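Side-chain contact in flavohemoprotein (Vibrio cholerae O1 biovar El Tor, PDB 4EH1), which probably detoxifies nitric oxide, using oxygen and NAD(P)H to convert it to nitrate, with this chain supplying the reductase domain that binds FAD and NAD(P)H: residues 150-153 with 154-157. Residues are numbered along the deposited sequence; the frame is centred on the assembly and turned at random.
Sequences CNSA and KEHT
Asn151 and Glu155 clasp each other across a short turn of 3-10 character, a local side-chain contact in the loop that leads from strand 144-150 to helix 159-169 of the NAD-binding domain. It illustrates how a side-chain bond and two waters can supplement the backbone bonds of a turn. Asn151 ND2 donates to Glu155 OE2 at 3.2 Å with an N-H...O angle of 160°. The oxygen lies close to the amide plane of the donor, whereas the amide comes in from above the carboxylate plane, and the two planes stand 84° apart. Glu155 reaches this position with CG beside its own backbone N (chi1 -63°) and an extended chain beyond it.

Each carboxylate oxygen also receives a bond from a water. One water accepts from Asn151 N and donates to Glu155 OE1, so both the backbone and the side chain of Asn151 are tied to the same carboxylate. The other donates to Glu155 OE2 at 2.7 Å, accepts from Lys154 NZ and is hydrogen-bonded to Ser152 OG. The ammonium group is thus linked to the carboxylate through water, which would be expected to help stabilise the negative charge.

Behind these groups the backbone curls tightly: Glu155 N donates to Ser152 O at 3.0 Å, and His156 N to Ala153 O. Cys150 SG rests on His156 CA at 3.6 Å and approaches the imidazole obliquely, while His156 ND1 is hydrogen-bonded to Tyr177 OH on the adjoining strand 172-177. Cys150 lies near Gly123, part of the probable NADP(+) site, and the turn forms part of the loop between the first strand and the helix of a beta-alpha-beta crossover in the parallel-sheet nucleotide-binding domain of ferredoxin reductase-like flavoproteins.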
ATOM      1  N   CYS A 150     -20.510  -1.055   2.029  1.00 20.56           N
ATOM      2  CA  CYS A 150     -19.656  -0.142   1.325  1.00 18.60           C
ATOM      3  C   CYS A 150     -20.270   0.052  -0.055  1.00 22.83           C
ATOM      4  O   CYS A 150     -21.320  -0.510  -0.350  1.00 27.18           O
ATOM      5  CB  CYS A 150     -18.200  -0.638   1.279  1.00 18.34           C
ATOM      6  SG  CYS A 150     -18.061  -2.289   0.528  1.00 28.07           S
ATOM      7  N   ASN A 151     -19.648   0.875  -0.892  1.00 26.70           N
ATOM      8  CA  ASN A 151     -20.280   1.209  -2.153  1.00 29.23           C
ATOM      9  C   ASN A 151     -20.151   0.106  -3.206  1.00 30.71           C
ATOM     10  O   ASN A 151     -21.036  -0.060  -4.038  1.00 33.78           O
ATOM     11  CB  ASN A 151     -19.703   2.508  -2.697  1.00 32.45           C
ATOM     12  CG  ASN A 151     -20.023   3.703  -1.810  1.00 39.41           C
ATOM     13  OD1 ASN A 151     -20.991   3.680  -1.057  1.00 32.99           O
ATOM     14  ND2 ASN A 151     -19.207   4.751  -1.899  1.00 37.93           N
ATOM     15  N   SER A 152     -19.026  -0.610  -3.185  1.00 23.21           N
ATOM     16  CA  SER A 152     -18.697  -1.582  -4.220  1.00 21.08           C
ATOM     17  C   SER A 152     -17.491  -2.437  -3.834  1.00 29.93           C
ATOM     18  O   SER A 152     -16.834  -2.185  -2.806  1.00 29.24           O
ATOM     19  CB  SER A 152     -18.381  -0.860  -5.530  1.00 22.48           C
ATOM     20  OG  SER A 152     -17.194  -0.085  -5.409  1.00 28.41           O
ATOM     21  N   ALA A 153     -17.181  -3.406  -4.695  1.00 23.60           N
ATOM     22  CA  ALA A 153     -16.062  -4.303  -4.469  1.00 27.71           C
ATOM     23  C   ALA A 153     -14.774  -3.510  -4.287  1.00 22.62           C
ATOM     24  O   ALA A 153     -14.000  -3.783  -3.366  1.00 21.82           O
ATOM     25  CB  ALA A 153     -15.917  -5.351  -5.628  1.00 25.46           C
ATOM     26  N   LYS A 154     -14.541  -2.517  -5.141  1.00 24.27           N
ATOM     27  CA  LYS A 154     -13.286  -1.763  -5.006  1.00 29.57           C
ATOM     28  C   LYS A 154     -13.179  -0.946  -3.715  1.00 21.45           C
ATOM     29  O   LYS A 154     -12.090  -0.541  -3.315  1.00 21.62           O
ATOM     30  CB  LYS A 154     -13.023  -0.875  -6.210  1.00 28.32           C
ATOM     31  CG  LYS A 154     -13.865   0.401  -6.287  1.00 31.13           C
ATOM     32  CD  LYS A 154     -13.296   1.300  -7.395  1.00 34.61           C
ATOM     33  CE  LYS A 154     -14.030   2.654  -7.462  1.00 40.16           C
ATOM     34  NZ  LYS A 154     -15.467   2.506  -7.872  1.00 41.82           N
ATOM     35  N   GLU A 155     -14.298  -0.688  -3.062  1.00 23.39           N
ATOM     36  CA  GLU A 155     -14.220   0.057  -1.810  1.00 29.13           C
ATOM     37  C   GLU A 155     -14.380  -0.879  -0.592  1.00 26.49           C
ATOM     38  O   GLU A 155     -14.651  -0.434   0.516  1.00 28.55           O
ATOM     39  CB  GLU A 155     -15.281   1.184  -1.775  1.00 25.48           C
ATOM     40  CG  GLU A 155     -15.109   2.235  -2.830  1.00 24.97           C
ATOM     41  CD  GLU A 155     -15.986   3.493  -2.581  1.00 50.69           C
ATOM     42  OE1 GLU A 155     -16.089   3.977  -1.422  1.00 45.34           O
ATOM     43  OE2 GLU A 155     -16.585   4.003  -3.554  1.00 46.84           O
ATOM     44  N   HIS A 156     -14.246  -2.178  -0.805  1.00 23.07           N
ATOM     45  CA  HIS A 156     -14.551  -3.124   0.259  1.00 20.94           C
ATOM     46  C   HIS A 156     -13.323  -3.253   1.196  1.00 28.77           C
ATOM     47  O   HIS A 156     -12.504  -4.157   1.043  1.00 27.39           O
ATOM     48  CB  HIS A 156     -14.909  -4.472  -0.375  1.00 24.55           C
ATOM     49  CG  HIS A 156     -15.346  -5.521   0.604  1.00 22.45           C
ATOM     50  ND1 HIS A 156     -15.921  -6.717   0.207  1.00 25.62           N
ATOM     51  CD2 HIS A 156     -15.276  -5.570   1.953  1.00 23.85           C
ATOM     52  CE1 HIS A 156     -16.207  -7.441   1.272  1.00 22.12           C
ATOM     53  NE2 HIS A 156     -15.823  -6.768   2.346  1.00 27.90           N
ATOM     54  N   THR A 157     -13.209  -2.352   2.162  1.00 21.85           N
ATOM     55  CA  THR A 157     -12.023  -2.269   3.005  1.00 19.43           C
ATOM     56  C   THR A 157     -11.786  -3.502   3.877  1.00 22.79           C
ATOM     57  O   THR A 157     -12.706  -3.985   4.512  1.00 21.78           O
ATOM     58  CB  THR A 157     -12.171  -1.045   3.909  1.00 28.15           C
ATOM     59  OG1 THR A 157     -12.363   0.112   3.081  1.00 33.09           O
ATOM     60  CG2 THR A 157     -10.939  -0.865   4.832  1.00 22.78           C
TER
HETATM   61  O   HOH W   1     -17.819   2.698   0.519  1.00 30.15           O
HETATM   62  O   HOH W   2     -17.089   2.608  -5.765  1.00 31.82           O